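Local coordinates for DegV family protein (Eubacterium eligens, PDB 3FDJ) that is of unknown function but, as a member of the DegV family, probably binds a fatty acid, at residues 121-124 / 125-129. Numbering follows the deposited sequence.
Sequences QMRI and ILEQL
Arg123 and Glu127, one turn apart on the helix 120-134, form an i to i+4 salt bridge in which NE of Arg123 donates to OE2 of Glu127 at 2.9 Å. The arginine chain is extended, with CG anti to the backbone N (chi1 -176°), while CG of Glu127 lies anti to its carbonyl carbon and leans back over the preceding turn, 3.3 Å from Arg123 O. The guanidinium and carboxylate planes lie 71° apart, and NE alone grips OE2, which sits near the guanidinium edge, tilted 17° out of its plane and met nearly along its own C-O axis. A water accepts from Arg123 NH2 at 2.9 Å and returns a weak bond to Glu127 OE2. The other carboxylate oxygen, OE1, makes salt bridges to Lys225 and Arg227; this cluster of positive groups would be expected to keep Glu127 ionised.

Beneath the ion pair the helical ladder is regular, and CG1 of Ile125 rests 3.3 Å from Gln121 O.

Through Arg227 and Tyr256, the latter in a cation-pi contact with Arg123, the ion-pair face meets the sheet that holds strands 226-230 and 253-257. On the apolar face Met122 packs on strand 5-9, Leu126 and Leu129 on strands 5-9 and 77-82, and Ile125 on strand 77-82, so the helix bridges two sheets, while Ile124 and Gln128 meet Tyr149 of helix 139-150.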
ATOM      1  N   GLN A 121      -2.693  -2.272   3.297  1.00  8.97           N
ATOM      2  CA  GLN A 121      -4.083  -1.860   3.515  1.00  9.54           C
ATOM      3  C   GLN A 121      -4.887  -1.919   2.206  1.00  9.71           C
ATOM      4  O   GLN A 121      -6.050  -2.355   2.207  1.00 10.49           O
ATOM      5  CB  GLN A 121      -4.143  -0.482   4.198  1.00 10.46           C
ATOM      6  CG  GLN A 121      -5.547  -0.076   4.734  1.00 12.28           C
ATOM      7  CD  GLN A 121      -5.510   0.904   5.919  1.00 14.02           C
ATOM      8  OE1 GLN A 121      -4.506   1.565   6.174  1.00 16.38           O
ATOM      9  NE2 GLN A 121      -6.649   1.051   6.606  1.00 15.56           N
HETATM   10  N   MSE A 122      -4.262  -1.517   1.103  1.00  9.16           N
HETATM   11  CA  MSE A 122      -4.857  -1.684  -0.243  1.00  9.13           C
HETATM   12  C   MSE A 122      -5.080  -3.168  -0.510  1.00  9.42           C
HETATM   13  O   MSE A 122      -6.149  -3.554  -0.990  1.00  9.86           O
HETATM   14  CB  MSE A 122      -3.967  -1.074  -1.345  1.00  9.73           C
HETATM   15  CG  MSE A 122      -3.805   0.426  -1.229  1.00 10.63           C
HETATM   16 SE   MSE A 122      -2.583   1.096  -2.543  0.80  9.49          SE
HETATM   17  CE  MSE A 122      -3.649   0.675  -4.178  1.00  8.43           C
ATOM     18  N   ARG A 123      -4.104  -4.010  -0.154  1.00  8.90           N
ATOM     19  CA  ARG A 123      -4.292  -5.458  -0.297  1.00  9.10           C
ATOM     20  C   ARG A 123      -5.492  -5.988   0.479  1.00  8.82           C
ATOM     21  O   ARG A 123      -6.283  -6.762  -0.066  1.00  8.06           O
ATOM     22  CB  ARG A 123      -3.025  -6.248   0.064  1.00  8.78           C
ATOM     23  CG  ARG A 123      -3.196  -7.700  -0.177  1.00 10.16           C
ATOM     24  CD  ARG A 123      -1.921  -8.465   0.007  1.00 11.30           C
ATOM     25  NE  ARG A 123      -2.201  -9.868  -0.238  1.00 11.58           N
ATOM     26  CZ  ARG A 123      -1.294 -10.775  -0.591  1.00 15.69           C
ATOM     27  NH1 ARG A 123       0.003 -10.456  -0.741  1.00 14.01           N
ATOM     28  NH2 ARG A 123      -1.702 -12.014  -0.825  1.00 16.06           N
ATOM     29  N   ILE A 124      -5.631  -5.573   1.741  1.00  8.55           N
ATOM     30  CA  ILE A 124      -6.768  -5.995   2.562  1.00  9.02           C
ATOM     31  C   ILE A 124      -8.106  -5.557   1.941  1.00  8.85           C
ATOM     32  O   ILE A 124      -9.078  -6.309   1.941  1.00  9.60           O
ATOM     33  CB  ILE A 124      -6.598  -5.526   4.028  1.00  9.13           C
ATOM     34  CG1 ILE A 124      -5.558  -6.411   4.714  1.00  8.40           C
ATOM     35  CG2 ILE A 124      -7.916  -5.594   4.806  1.00  8.73           C
ATOM     36  CD1 ILE A 124      -5.327  -6.128   6.218  1.00 11.03           C
ATOM     37  N   ILE A 125      -8.162  -4.344   1.430  1.00  8.98           N
ATOM     38  CA  ILE A 125      -9.363  -3.873   0.732  1.00  9.31           C
ATOM     39  C   ILE A 125      -9.679  -4.779  -0.479  1.00  8.50           C
ATOM     40  O   ILE A 125     -10.801  -5.253  -0.635  1.00  7.86           O
ATOM     41  CB  ILE A 125      -9.222  -2.395   0.324  1.00  9.22           C
ATOM     42  CG1 ILE A 125      -9.175  -1.532   1.584  1.00  9.86           C
ATOM     43  CG2 ILE A 125     -10.378  -1.961  -0.592  1.00 11.27           C
ATOM     44  CD1 ILE A 125      -8.704  -0.084   1.361  1.00 11.40           C
ATOM     45  N   LEU A 126      -8.676  -5.030  -1.303  1.00  8.76           N
ATOM     46  CA  LEU A 126      -8.841  -5.872  -2.497  1.00  8.81           C
ATOM     47  C   LEU A 126      -9.337  -7.260  -2.126  1.00  9.39           C
ATOM     48  O   LEU A 126     -10.240  -7.794  -2.781  1.00  9.81           O
ATOM     49  CB  LEU A 126      -7.531  -5.966  -3.264  1.00  8.46           C
ATOM     50  CG  LEU A 126      -7.164  -4.711  -4.028  1.00  9.12           C
ATOM     51  CD1 LEU A 126      -5.680  -4.722  -4.360  1.00 11.88           C
ATOM     52  CD2 LEU A 126      -8.007  -4.602  -5.307  1.00  7.79           C
ATOM     53  N   GLU A 127      -8.771  -7.827  -1.058  1.00  8.62           N
ATOM     54  CA  GLU A 127      -9.196  -9.141  -0.614  1.00  9.03           C
ATOM     55  C   GLU A 127     -10.639  -9.166  -0.099  1.00  8.75           C
ATOM     56  O   GLU A 127     -11.330 -10.179  -0.220  1.00  8.40           O
ATOM     57  CB  GLU A 127      -8.253  -9.713   0.426  1.00  8.39           C
ATOM     58  CG  GLU A 127      -6.860 -10.058  -0.117  1.00 11.61           C
ATOM     59  CD  GLU A 127      -5.981 -10.670   0.946  1.00 16.35           C
ATOM     60  OE1 GLU A 127      -6.541 -11.342   1.848  1.00 20.95           O
ATOM     61  OE2 GLU A 127      -4.747 -10.505   0.882  1.00 17.10           O
ATOM     62  N   GLN A 128     -11.076  -8.076   0.515  1.00  8.44           N
ATOM     63  CA  GLN A 128     -12.442  -8.007   0.993  1.00  8.22           C
ATOM     64  C   GLN A 128     -13.428  -7.854  -0.163  1.00  8.14           C
ATOM     65  O   GLN A 128     -14.518  -8.434  -0.118  1.00  7.72           O
ATOM     66  CB  GLN A 128     -12.629  -6.893   2.020  1.00  8.85           C
ATOM     67  CG  GLN A 128     -13.992  -6.905   2.679  1.00  9.51           C
ATOM     68  CD  GLN A 128     -14.278  -8.134   3.526  1.00 14.60           C
ATOM     69  OE1 GLN A 128     -13.379  -8.889   3.915  1.00 16.10           O
ATOM     70  NE2 GLN A 128     -15.554  -8.340   3.810  1.00 17.73           N
ATOM     71  N   LEU A 129     -13.038  -7.098  -1.189  1.00  7.31           N
ATOM     72  CA  LEU A 129     -13.829  -6.965  -2.402  1.00  7.24           C
ATOM     73  C   LEU A 129     -13.980  -8.362  -3.018  1.00  8.31           C
ATOM     74  O   LEU A 129     -15.103  -8.787  -3.369  1.00  8.38           O
ATOM     75  CB  LEU A 129     -13.184  -6.012  -3.389  1.00  6.42           C
ATOM     76  CG  LEU A 129     -13.231  -4.522  -3.008  1.00  8.28           C
ATOM     77  CD1 LEU A 129     -12.296  -3.720  -3.929  1.00  9.75           C
ATOM     78  CD2 LEU A 129     -14.695  -4.029  -3.013  1.00  7.56           C
TER
HETATM   79  O   HOH W   1      -4.338 -12.064  -2.064  1.00 27.39           O